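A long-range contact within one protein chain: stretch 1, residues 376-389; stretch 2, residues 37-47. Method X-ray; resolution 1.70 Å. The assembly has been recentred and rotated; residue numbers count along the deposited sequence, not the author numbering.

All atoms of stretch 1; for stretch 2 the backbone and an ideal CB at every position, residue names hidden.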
# COMPACT_ATOMS: atom_id res chain seq x y z
N TYR A 376 18.74 -7.33 -11.91
CA TYR A 376 20.18 -7.38 -12.06
C TYR A 376 20.68 -6.45 -13.15
O TYR A 376 21.80 -5.94 -13.06
CB TYR A 376 20.63 -8.83 -12.25
CG TYR A 376 20.96 -9.44 -10.91
CD1 TYR A 376 22.21 -9.22 -10.32
CD2 TYR A 376 20.00 -10.12 -10.16
CE1 TYR A 376 22.49 -9.65 -9.03
CE2 TYR A 376 20.27 -10.56 -8.87
CZ TYR A 376 21.52 -10.32 -8.31
OH TYR A 376 21.79 -10.70 -7.01
N THR A 377 19.86 -6.22 -14.17
CA THR A 377 20.26 -5.31 -15.24
C THR A 377 20.28 -3.89 -14.67
O THR A 377 21.16 -3.10 -14.99
CB THR A 377 19.26 -5.36 -16.43
OG1 THR A 377 19.27 -6.67 -17.01
CG2 THR A 377 19.65 -4.35 -17.49
N LEU A 378 19.32 -3.59 -13.80
CA LEU A 378 19.25 -2.27 -13.18
C LEU A 378 20.46 -2.05 -12.29
O LEU A 378 20.94 -0.92 -12.14
CB LEU A 378 17.96 -2.14 -12.35
CG LEU A 378 16.64 -2.01 -13.12
CD1 LEU A 378 15.47 -2.08 -12.13
CD2 LEU A 378 16.61 -0.70 -13.88
N GLY A 379 20.97 -3.14 -11.71
CA GLY A 379 22.12 -3.05 -10.83
C GLY A 379 23.39 -2.70 -11.59
O GLY A 379 24.35 -2.21 -11.00
N LYS A 380 23.38 -2.95 -12.89
CA LYS A 380 24.52 -2.68 -13.77
C LYS A 380 24.66 -1.18 -14.05
O LYS A 380 25.77 -0.69 -14.28
CB LYS A 380 24.37 -3.43 -15.09
CG LYS A 380 24.41 -4.95 -14.95
CD LYS A 380 25.78 -5.45 -14.54
CE LYS A 380 25.81 -6.98 -14.47
NZ LYS A 380 27.11 -7.52 -14.02
N VAL A 381 23.53 -0.48 -14.05
CA VAL A 381 23.52 0.95 -14.30
C VAL A 381 24.43 1.63 -13.29
O VAL A 381 24.34 1.37 -12.09
CB VAL A 381 22.10 1.50 -14.16
CG1 VAL A 381 22.11 3.01 -14.36
CG2 VAL A 381 21.20 0.83 -15.19
N PRO A 382 25.32 2.53 -13.76
CA PRO A 382 26.24 3.22 -12.86
C PRO A 382 25.68 4.26 -11.90
O PRO A 382 26.30 5.29 -11.66
CB PRO A 382 27.29 3.80 -13.82
CG PRO A 382 26.50 4.10 -15.03
CD PRO A 382 25.62 2.86 -15.17
N TYR A 383 24.49 3.99 -11.36
CA TYR A 383 23.87 4.86 -10.37
C TYR A 383 23.43 3.94 -9.24
O TYR A 383 22.78 2.93 -9.50
CB TYR A 383 22.64 5.58 -10.91
CG TYR A 383 22.91 6.69 -11.89
CD1 TYR A 383 23.89 7.64 -11.65
CD2 TYR A 383 22.14 6.81 -13.04
CE1 TYR A 383 24.10 8.69 -12.53
CE2 TYR A 383 22.35 7.86 -13.93
CZ TYR A 383 23.32 8.80 -13.67
OH TYR A 383 23.51 9.84 -14.55
N LYS A 384 23.79 4.27 -8.01
CA LYS A 384 23.40 3.44 -6.87
C LYS A 384 21.89 3.51 -6.65
O LYS A 384 21.28 2.54 -6.20
CB LYS A 384 24.12 3.91 -5.61
CG LYS A 384 25.59 3.50 -5.55
CD LYS A 384 26.32 4.29 -4.48
CE LYS A 384 27.72 3.75 -4.25
NZ LYS A 384 28.47 3.58 -5.52
N MSE A 385 21.29 4.65 -6.97
CA MSE A 385 19.84 4.84 -6.83
C MSE A 385 19.35 5.77 -7.92
O MSE A 385 20.00 6.76 -8.25
CB MSE A 385 19.50 5.46 -5.49
CG MSE A 385 20.02 4.71 -4.31
SE MSE A 385 19.58 5.69 -2.74
CE MSE A 385 20.94 7.04 -2.80
N PHE A 386 18.18 5.47 -8.49
CA PHE A 386 17.65 6.31 -9.54
C PHE A 386 16.18 6.08 -9.84
O PHE A 386 15.60 5.05 -9.46
CB PHE A 386 18.46 6.12 -10.83
CG PHE A 386 18.51 4.71 -11.32
CD1 PHE A 386 19.46 3.82 -10.82
CD2 PHE A 386 17.62 4.27 -12.31
CE1 PHE A 386 19.54 2.51 -11.30
CE2 PHE A 386 17.69 2.96 -12.80
CZ PHE A 386 18.65 2.08 -12.29
N LEU A 387 15.58 7.06 -10.51
CA LEU A 387 14.19 6.98 -10.92
C LEU A 387 14.23 6.68 -12.40
O LEU A 387 15.14 7.13 -13.10
CB LEU A 387 13.48 8.33 -10.75
CG LEU A 387 13.34 8.89 -9.34
CD1 LEU A 387 12.94 10.35 -9.42
CD2 LEU A 387 12.31 8.09 -8.59
N LEU A 388 13.25 5.92 -12.88
CA LEU A 388 13.17 5.60 -14.29
C LEU A 388 11.71 5.66 -14.71
O LEU A 388 10.88 4.93 -14.18
CB LEU A 388 13.74 4.19 -14.54
CG LEU A 388 13.88 3.83 -16.02
CD1 LEU A 388 14.89 4.79 -16.63
CD2 LEU A 388 14.33 2.38 -16.20
N ASP A 389 11.39 6.55 -15.65
CA ASP A 389 10.01 6.68 -16.16
C ASP A 389 9.90 5.72 -17.34
O ASP A 389 10.33 6.04 -18.44
CB ASP A 389 9.73 8.12 -16.62
CG ASP A 389 8.26 8.35 -16.99
OD1 ASP A 389 7.55 7.37 -17.30
OD2 ASP A 389 7.83 9.52 -16.99
N UNK A 37 22.99 -7.08 -26.57
CA UNK A 37 22.28 -6.71 -25.35
C UNK A 37 23.00 -5.91 -24.25
O UNK A 37 23.48 -4.80 -24.47
CB UNK A 37 21.78 -8.01 -24.71
N UNK A 38 23.03 -6.51 -23.06
CA UNK A 38 23.61 -5.96 -21.83
C UNK A 38 24.29 -4.60 -21.84
O UNK A 38 23.72 -3.62 -21.37
CB UNK A 38 24.64 -6.97 -21.32
N UNK A 39 25.52 -4.53 -22.36
CA UNK A 39 26.26 -3.28 -22.40
C UNK A 39 25.46 -2.11 -22.97
O UNK A 39 25.33 -1.06 -22.33
CB UNK A 39 27.53 -3.47 -23.22
N UNK A 40 24.90 -2.31 -24.16
CA UNK A 40 24.13 -1.27 -24.82
C UNK A 40 22.82 -0.92 -24.11
O UNK A 40 22.45 0.26 -24.02
CB UNK A 40 23.83 -1.70 -26.26
N UNK A 41 22.10 -1.92 -23.62
CA UNK A 41 20.85 -1.65 -22.93
C UNK A 41 21.10 -0.95 -21.60
O UNK A 41 20.31 -0.09 -21.20
CB UNK A 41 20.07 -2.95 -22.71
N UNK A 42 22.19 -1.30 -20.93
CA UNK A 42 22.51 -0.65 -19.66
C UNK A 42 22.86 0.81 -19.94
O UNK A 42 22.62 1.68 -19.11
CB UNK A 42 23.66 -1.36 -18.95
N UNK A 43 23.42 1.07 -21.12
CA UNK A 43 23.80 2.42 -21.50
C UNK A 43 22.55 3.26 -21.79
O UNK A 43 22.51 4.45 -21.47
CB UNK A 43 24.73 2.39 -22.72
N UNK A 44 21.55 2.64 -22.38
CA UNK A 44 20.30 3.31 -22.74
C UNK A 44 19.51 3.70 -21.50
O UNK A 44 18.92 4.78 -21.44
CB UNK A 44 19.45 2.41 -23.64
N UNK A 45 19.50 2.82 -20.50
CA UNK A 45 18.77 3.09 -19.26
C UNK A 45 19.49 4.19 -18.49
O UNK A 45 18.88 5.13 -18.01
CB UNK A 45 18.64 1.83 -18.41
N UNK A 46 20.81 4.04 -18.37
CA UNK A 46 21.64 5.02 -17.67
C UNK A 46 21.41 6.43 -18.21
O UNK A 46 21.28 7.39 -17.45
CB UNK A 46 23.12 4.65 -17.79
N UNK A 47 21.38 6.55 -19.53
CA UNK A 47 21.20 7.84 -20.19
C UNK A 47 19.82 8.45 -19.97
O UNK A 47 19.65 9.67 -20.01
CB UNK A 47 21.45 7.69 -21.69

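Position 37 has phi/psi of -10/-121, and nothing of stretch 1 lies within 5.5 Å of its ideal CB, so this contact sets no preference; the deposited residue is Val37, which makes no contact. At position 38 CA-to-CB points sideways and again nothing lies within 5.5 Å of the ideal CB. A short side chain could not reach stretch 1, whereas a long flexible one could approach the hydroxyl of Thr377. The residue is Gln38, whose NE2 comes 3.7 Å from Thr377 OG1. That is packing without a hydrogen bond, and OG1 is satisfied elsewhere in the structure.

Positions 39 and 40 are helical and out of reach, so many residues would suit; they are Lys39 and Asn40.

Position 41 points sideways, its ideal CB 5.4 Å from Thr377 CG2. A small residue would leave that methyl untouched, while a longer apolar one could meet it. Ile41 (chi1 p, chi2 t) does so through its end, CD1 lying 4.2 Å from Thr377 CG2.

Position 42 points toward stretch 1, where the helix gives way to loop. Its ideal CB is 4.4 Å from Lys380 CB and 5.0 Å from both Val381 N and Thr377 O. Val381 N already donates to Leu378 O, so the site calls for no acceptor; Ala, Val or Thr would be plausible. Val42 (chi1 t) places CG2 3.6 Å from Lys380 CB and CG1 4.2 Å from Val381 CG2.

Position 43 points away and accepts almost anything; it is Lys43. Position 44, out of reach, is Ser44.

Position 45 points toward an apolar surface: its ideal CB is 4.2 Å from Val381 CG2 and 4.9 Å from Leu388 CD2, with Leu378 and Phe386 beyond. Ile, Leu, Val or Met would fit. Ile45 (chi1 m, chi2 t) has the largest covered area in stretch 2, 96 Å². Its CG2 packs 3.7 Å from Leu388 CD2 and 4.0 Å from Val381 CG2, while its CD1 reaches back to 4.1 Å from Thr377 CG2. Thr377 thereby sits as a knob among positions 38, 41, 42 and 45.

Position 46 lies at the closest backbone approach, its CA 5.6 Å from Val381 CA. CA-to-CB runs sideways, with the ideal CB 3.9 Å from Val381 CG1 and 4.0 Å from Pro382 CD. An extended chain with an aliphatic stem would suit, as in Gln, Glu, Lys or Met. In Gln46 (chi1 and chi2 t), OE1 lies 3.1 Å from Pro382 CG, and the backbone O meets the Tyr383 ring edge, 3.7 Å from CE2.

Position 47 points away and is unconstrained here; it is Ser47.

Stretch 2 37-47: VQKNIVKSIQS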
# COMPACT_ATOMS: atom_id res chain seq x y z
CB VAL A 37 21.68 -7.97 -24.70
CG1 VAL A 37 20.31 -7.66 -24.13
CG2 VAL A 37 21.60 -9.10 -25.72
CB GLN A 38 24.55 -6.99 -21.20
CG GLN A 38 23.85 -8.29 -20.80
CD GLN A 38 22.36 -8.09 -20.56
OE1 GLN A 38 21.55 -8.20 -21.49
NE2 GLN A 38 21.99 -7.78 -19.33
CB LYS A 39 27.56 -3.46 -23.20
CG LYS A 39 28.53 -2.29 -23.10
CD LYS A 39 29.89 -2.65 -23.69
CE LYS A 39 30.86 -1.47 -23.64
NZ LYS A 39 30.35 -0.31 -24.42
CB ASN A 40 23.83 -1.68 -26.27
CG ASN A 40 25.10 -1.81 -27.11
OD1 ASN A 40 25.79 -0.83 -27.37
ND2 ASN A 40 25.40 -3.04 -27.53
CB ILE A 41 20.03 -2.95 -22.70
CG1 ILE A 41 20.82 -3.93 -21.84
CG2 ILE A 41 19.65 -3.58 -24.04
CD1 ILE A 41 20.10 -5.24 -21.59
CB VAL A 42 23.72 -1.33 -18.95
CG1 VAL A 42 24.19 -0.47 -17.79
CG2 VAL A 42 23.31 -2.71 -18.43
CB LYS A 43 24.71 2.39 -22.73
CG LYS A 43 25.61 3.59 -22.85
CD LYS A 43 26.60 3.66 -21.69
CE LYS A 43 27.29 5.01 -21.59
NZ LYS A 43 28.09 5.36 -22.80
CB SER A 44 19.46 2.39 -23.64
OG SER A 44 18.35 3.07 -24.20
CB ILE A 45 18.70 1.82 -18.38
CG1 ILE A 45 18.08 0.67 -19.17
CG2 ILE A 45 17.88 2.11 -17.12
CD1 ILE A 45 18.18 -0.69 -18.48
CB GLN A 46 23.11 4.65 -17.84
CG GLN A 46 24.11 5.65 -17.30
CD GLN A 46 25.51 5.40 -17.85
OE1 GLN A 46 25.88 4.25 -18.09
NE2 GLN A 46 26.28 6.46 -18.04
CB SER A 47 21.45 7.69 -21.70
OG SER A 47 21.20 8.91 -22.37
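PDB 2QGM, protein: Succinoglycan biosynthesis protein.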